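Side-chain contacts in succinate dehydrogenase subunit A (Mycolicibacterium smegmatis, PDB 7D6V), which binds FAD and, as the flavoprotein subunit of a membrane-bound succinate dehydrogenase, probably oxidises succinate and passes the electrons on toward quinone: residues D494-I499 and E548-A553; A554-E559 and T596-Q601. All coordinates share one frame; numbering follows the deposited sequence.

Interaction 1: residues D494-I499 and E548-A553; sequences DLVGII and ECVAKA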
loop_
_atom_site.group_PDB
_atom_site.type_symbol
_atom_site.label_atom_id
_atom_site.label_comp_id
_atom_site.label_asym_id
_atom_site.label_seq_id
_atom_site.Cartn_x
_atom_site.Cartn_y
_atom_site.Cartn_z
ATOM N N ASP A 494 -4.030 -4.342 -30.805
ATOM C CA ASP A 494 -4.791 -4.954 -31.889
ATOM C C ASP A 494 -4.011 -6.074 -32.567
ATOM O O ASP A 494 -4.539 -7.170 -32.774
ATOM C CB ASP A 494 -5.189 -3.891 -32.913
ATOM C CG ASP A 494 -6.194 -2.906 -32.367
ATOM O OD1 ASP A 494 -6.419 -2.899 -31.140
ATOM O OD2 ASP A 494 -6.760 -2.133 -33.166
ATOM N N LEU A 495 -2.751 -5.820 -32.921
ATOM C CA LEU A 495 -2.047 -6.708 -33.835
ATOM C C LEU A 495 -1.044 -7.630 -33.156
ATOM O O LEU A 495 -0.580 -8.580 -33.791
ATOM C CB LEU A 495 -1.346 -5.887 -34.922
ATOM C CG LEU A 495 -2.242 -4.831 -35.577
ATOM C CD1 LEU A 495 -1.463 -3.957 -36.532
ATOM C CD2 LEU A 495 -3.411 -5.482 -36.291
ATOM N N VAL A 496 -0.692 -7.384 -31.898
ATOM C CA VAL A 496 0.150 -8.294 -31.124
ATOM C C VAL A 496 -0.598 -8.548 -29.817
ATOM O O VAL A 496 -0.407 -7.843 -28.823
ATOM C CB VAL A 496 1.549 -7.727 -30.866
ATOM C CG1 VAL A 496 2.352 -8.659 -29.980
ATOM C CG2 VAL A 496 2.275 -7.467 -32.176
ATOM N N GLY A 497 -1.437 -9.575 -29.801
ATOM C CA GLY A 497 -2.298 -9.851 -28.675
ATOM C C GLY A 497 -2.137 -11.283 -28.213
ATOM O O GLY A 497 -1.068 -11.877 -28.325
ATOM N N ILE A 498 -3.226 -11.833 -27.672
ATOM C CA ILE A 498 -3.208 -13.245 -27.303
ATOM C C ILE A 498 -3.064 -14.106 -28.545
ATOM O O ILE A 498 -2.285 -15.066 -28.569
ATOM C CB ILE A 498 -4.468 -13.633 -26.515
ATOM C CG1 ILE A 498 -4.545 -12.870 -25.207
ATOM C CG2 ILE A 498 -4.421 -15.108 -26.193
ATOM C CD1 ILE A 498 -5.861 -13.005 -24.503
ATOM N N ILE A 499 -3.802 -13.774 -29.595
ATOM C CA ILE A 499 -3.808 -14.541 -30.832
ATOM C C ILE A 499 -3.074 -13.724 -31.880
ATOM O O ILE A 499 -3.439 -12.574 -32.148
ATOM C CB ILE A 499 -5.235 -14.878 -31.287
ATOM C CG1 ILE A 499 -5.902 -15.819 -30.288
ATOM C CG2 ILE A 499 -5.218 -15.518 -32.657
ATOM C CD1 ILE A 499 -6.640 -15.124 -29.179
ATOM N N GLU A 548 9.185 -3.189 -31.555
ATOM C CA GLU A 548 9.752 -3.799 -32.754
ATOM C C GLU A 548 10.325 -5.178 -32.449
ATOM O O GLU A 548 10.116 -6.131 -33.214
ATOM C CB GLU A 548 10.827 -2.892 -33.351
ATOM C CG GLU A 548 11.196 -3.225 -34.787
ATOM C CD GLU A 548 12.347 -2.383 -35.304
ATOM O OE1 GLU A 548 12.977 -2.782 -36.307
ATOM O OE2 GLU A 548 12.626 -1.319 -34.711
ATOM N N CYS A 549 11.040 -5.305 -31.328
ATOM C CA CYS A 549 11.604 -6.601 -30.959
ATOM C C CYS A 549 10.509 -7.642 -30.754
ATOM O O CYS A 549 10.604 -8.773 -31.250
ATOM C CB CYS A 549 12.452 -6.461 -29.696
ATOM S SG CYS A 549 14.140 -5.925 -29.986
ATOM N N VAL A 550 9.457 -7.271 -30.021
ATOM C CA VAL A 550 8.370 -8.204 -29.733
ATOM C C VAL A 550 7.691 -8.645 -31.023
ATOM O O VAL A 550 7.425 -9.836 -31.230
ATOM C CB VAL A 550 7.363 -7.568 -28.757
ATOM C CG1 VAL A 550 6.118 -8.423 -28.650
ATOM C CG2 VAL A 550 7.993 -7.388 -27.393
ATOM N N ALA A 551 7.407 -7.691 -31.913
ATOM C CA ALA A 551 6.722 -8.026 -33.156
ATOM C C ALA A 551 7.568 -8.938 -34.033
ATOM O O ALA A 551 7.053 -9.899 -34.617
ATOM C CB ALA A 551 6.351 -6.750 -33.908
ATOM N N LYS A 552 8.871 -8.665 -34.135
ATOM C CA LYS A 552 9.714 -9.501 -34.983
ATOM C C LYS A 552 9.856 -10.910 -34.416
ATOM O O LYS A 552 9.811 -11.893 -35.167
ATOM C CB LYS A 552 11.080 -8.846 -35.171
ATOM C CG LYS A 552 11.045 -7.661 -36.108
ATOM C CD LYS A 552 12.435 -7.253 -36.544
ATOM C CE LYS A 552 12.369 -6.241 -37.670
ATOM N NZ LYS A 552 13.700 -6.029 -38.290
ATOM N N ALA A 553 10.012 -11.034 -33.095
ATOM C CA ALA A 553 10.074 -12.364 -32.495
ATOM C C ALA A 553 8.776 -13.132 -32.714
ATOM O O ALA A 553 8.798 -14.322 -33.063
ATOM C CB ALA A 553 10.389 -12.253 -31.005
#

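Interaction 2: residues A554-E559 and T596-Q601; sequences ALQRTE and TVTPEQ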
loop_
_atom_site.group_PDB
_atom_site.type_symbol
_atom_site.label_atom_id
_atom_site.label_comp_id
_atom_site.label_asym_id
_atom_site.label_seq_id
_atom_site.Cartn_x
_atom_site.Cartn_y
_atom_site.Cartn_z
ATOM N N ALA A 554 7.633 -12.462 -32.527
ATOM C CA ALA A 554 6.347 -13.123 -32.716
ATOM C C ALA A 554 6.137 -13.542 -34.161
ATOM O O ALA A 554 5.514 -14.576 -34.422
ATOM C CB ALA A 554 5.214 -12.206 -32.260
ATOM N N LEU A 555 6.639 -12.756 -35.113
ATOM C CA LEU A 555 6.546 -13.162 -36.510
ATOM C C LEU A 555 7.449 -14.352 -36.799
ATOM O O LEU A 555 7.094 -15.229 -37.594
ATOM C CB LEU A 555 6.901 -11.996 -37.427
ATOM C CG LEU A 555 6.739 -12.281 -38.921
ATOM C CD1 LEU A 555 5.270 -12.302 -39.303
ATOM C CD2 LEU A 555 7.498 -11.269 -39.751
ATOM N N GLN A 556 8.623 -14.399 -36.170
ATOM C CA GLN A 556 9.580 -15.443 -36.511
ATOM C C GLN A 556 9.236 -16.792 -35.892
ATOM O O GLN A 556 9.510 -17.827 -36.508
ATOM C CB GLN A 556 10.987 -15.022 -36.096
ATOM C CG GLN A 556 12.074 -15.770 -36.836
ATOM C CD GLN A 556 13.296 -14.921 -37.080
ATOM O OE1 GLN A 556 13.207 -13.698 -37.171
ATOM N NE2 GLN A 556 14.451 -15.565 -37.183
ATOM N N ARG A 557 8.651 -16.821 -34.695
ATOM C CA ARG A 557 8.343 -18.103 -34.056
ATOM C C ARG A 557 7.043 -18.658 -34.627
ATOM O O ARG A 557 5.952 -18.210 -34.274
ATOM C CB ARG A 557 8.253 -17.956 -32.541
ATOM C CG ARG A 557 7.947 -19.271 -31.838
ATOM C CD ARG A 557 8.177 -19.202 -30.344
ATOM N NE ARG A 557 9.595 -19.132 -30.013
ATOM C CZ ARG A 557 10.329 -20.175 -29.643
ATOM N NH1 ARG A 557 9.781 -21.378 -29.557
ATOM N NH2 ARG A 557 11.612 -20.017 -29.359
ATOM N N THR A 558 7.157 -19.653 -35.501
ATOM C CA THR A 558 5.996 -20.245 -36.167
ATOM C C THR A 558 5.555 -21.531 -35.468
ATOM O O THR A 558 5.596 -22.624 -36.030
ATOM C CB THR A 558 6.306 -20.497 -37.640
ATOM O OG1 THR A 558 7.449 -21.354 -37.750
ATOM C CG2 THR A 558 6.591 -19.191 -38.351
ATOM N N GLU A 559 5.122 -21.377 -34.220
ATOM C CA GLU A 559 4.510 -22.449 -33.442
ATOM C C GLU A 559 3.915 -21.813 -32.195
ATOM O O GLU A 559 4.198 -20.657 -31.875
ATOM C CB GLU A 559 5.517 -23.560 -33.112
ATOM C CG GLU A 559 6.724 -23.150 -32.278
ATOM C CD GLU A 559 6.509 -23.311 -30.790
ATOM O OE1 GLU A 559 5.622 -24.092 -30.402
ATOM O OE2 GLU A 559 7.234 -22.672 -30.006
ATOM N N THR A 596 16.700 -10.472 -35.440
ATOM C CA THR A 596 16.414 -11.616 -34.589
ATOM C C THR A 596 16.995 -12.873 -35.226
ATOM O O THR A 596 16.759 -13.141 -36.408
ATOM C CB THR A 596 14.908 -11.767 -34.367
ATOM O OG1 THR A 596 14.343 -10.486 -34.068
ATOM C CG2 THR A 596 14.643 -12.671 -33.194
ATOM N N VAL A 597 17.753 -13.633 -34.440
ATOM C CA VAL A 597 18.483 -14.804 -34.905
ATOM C C VAL A 597 17.973 -16.010 -34.115
ATOM O O VAL A 597 17.210 -15.873 -33.164
ATOM C CB VAL A 597 20.010 -14.624 -34.749
ATOM C CG1 VAL A 597 20.790 -15.667 -35.542
ATOM C CG2 VAL A 597 20.422 -13.222 -35.167
ATOM N N THR A 598 18.392 -17.207 -34.531
ATOM C CA THR A 598 17.908 -18.464 -33.961
ATOM C C THR A 598 19.063 -19.314 -33.445
ATOM O O THR A 598 19.617 -20.137 -34.190
ATOM C CB THR A 598 17.102 -19.235 -35.002
ATOM O OG1 THR A 598 17.964 -19.614 -36.081
ATOM C CG2 THR A 598 15.987 -18.372 -35.555
ATOM N N PRO A 599 19.473 -19.145 -32.190
ATOM C CA PRO A 599 20.471 -20.041 -31.597
ATOM C C PRO A 599 19.841 -21.217 -30.864
ATOM O O PRO A 599 18.670 -21.200 -30.485
ATOM C CB PRO A 599 21.209 -19.134 -30.601
ATOM C CG PRO A 599 20.217 -18.131 -30.240
ATOM C CD PRO A 599 19.389 -17.872 -31.459
ATOM N N GLU A 600 20.660 -22.241 -30.645
ATOM C CA GLU A 600 20.244 -23.440 -29.933
ATOM C C GLU A 600 20.545 -23.321 -28.445
ATOM O O GLU A 600 21.511 -22.673 -28.034
ATOM C CB GLU A 600 20.932 -24.685 -30.495
ATOM C CG GLU A 600 20.814 -24.829 -31.997
ATOM C CD GLU A 600 19.375 -24.906 -32.463
ATOM O OE1 GLU A 600 18.695 -25.903 -32.144
ATOM O OE2 GLU A 600 18.922 -23.965 -33.146
ATOM N N GLN A 601 19.699 -23.957 -27.640
ATOM C CA GLN A 601 19.881 -23.987 -26.199
ATOM C C GLN A 601 20.908 -25.043 -25.804
ATOM O O GLN A 601 21.222 -25.961 -26.566
ATOM C CB GLN A 601 18.557 -24.274 -25.492
ATOM C CG GLN A 601 17.459 -23.272 -25.774
ATOM C CD GLN A 601 16.342 -23.340 -24.755
ATOM O OE1 GLN A 601 16.553 -23.091 -23.570
ATOM N NE2 GLN A 601 15.144 -23.674 -25.213
#

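Interaction 1: residues D494-I499 and E548-A553
Val496 and Ala551 mark the closest approach of the two backbones, with Val496 CA 6.9 Å from Ala551 CA, where the chain leaving helix 481-495 passes the long helix 532-556. Val496 is the first residue after the shorter helix to give up helical backbone angles, and its CB points toward the other segment. Both methyls of Val496 are used. Val496 CG1, anti to the backbone N (chi1 176°), meets Val550 CG1 at 4.0 Å. Val496 CG2 leans more loosely toward Ala551 CB, at 4.5 Å. Val550 has nearly the same first torsion and likewise presents its CG1, so that one methyl meets one methyl while the two branched side chains pass at a slant. Valine suits both places: its branches start at CB, which gives a short, stiff apolar surface with few ways to turn. Alanine suits the next position along the helix because its single methyl lets the neighbouring chain come close. The contact belongs to the helical C-terminal part of the fumarate reductase/succinate dehydrogenase flavoprotein family and is apolar throughout, buried between the chain just past helix 481-495 and the side of helix 532-556. Ala551 also touches Leu509 of helix 502-518, and Val550 continues the apolar patch onto Ile212 and onto Ile246 of strand 246-253. Another side of helix 532-556 is polar. Lys552 reaches back one turn in an extended chain, bringing NZ to within 3.9 Å of Glu548 OE1, a long salt bridge that runs beside the ordinary helical bond from Lys552 N to Glu548 O (3.0 Å). Glu548 is buried, and its OE2 forms a salt bridge with Lys516; the two lysines probably keep this carboxylate ionised despite Asp594 close by, while Lys552 NZ also bonds to the Asp594 carbonyl.

Interaction 2: residues A554-E559 and T596-Q601
Gln556, in the last turn of its helix, reaches across to Thr596 on strand 594-597 and to Thr598 two residues farther along, bridging backbones whose nearest CA atoms, those of Gln556 and Thr596, are 8.1 Å apart. A glutamine suits this gap, being long enough to span it and ending in an amide that can serve a peptide carbonyl. A chi1 of -159° swings its CG far from the backbone N before the chain bends at chi2. Gln556 NE2 donates to the Thr596 carbonyl O at 3.4 Å, with an N-H...O angle of 143°, a weak bond. The same carbonyl O lies 3.7 Å from Gln556 OE1, hardly farther off, so the amide does not aim its N-H squarely at it. Gln556 OE1 also rests against Thr596 CB at 3.8 Å, the two side chains running antiparallel alongside each other. This is the closer-packed half. Toward solvent the contact thins to a single methyl: CG2 of the exposed Thr598 stands 3.6 Å from Gln556 NE2, its side chain at about a right angle to the glutamine. Just beyond the helix, by contrast, a buried salt bridge holds the turn, Arg557 NH1 to Glu559 OE2 at 2.9 Å, with the oxygen in the guanidinium plane and using its anti lone pair. Arg557 NE also pairs with Glu244, which helps to fix this turn. Leu555, one residue before the glutamine, packs on Ile505 of helix 502-518, while Gln556 reaches the antiparallel pair of strands 582-585 and 594-597, where Thr596 packs on Cys583.

Overall arrangement
Interactions 1 and 2 follow one another along the chain and share helix 532-556: residues 548-553, just before its last turn, make interaction 1, and its last turn and the exit make interaction 2. Their centres are 13 Å apart, and they touch where Lys552 CB packs at 3.8 Å on Thr596 OG1. All four segments belong to the C-terminal region of the flavoprotein. The helix thus passes from a buried apolar contact with the chain leaving helix 481-495 to a polar surface contact beside strand 594-597. Together they join the helices of this region to its small hairpin, within a single subunit.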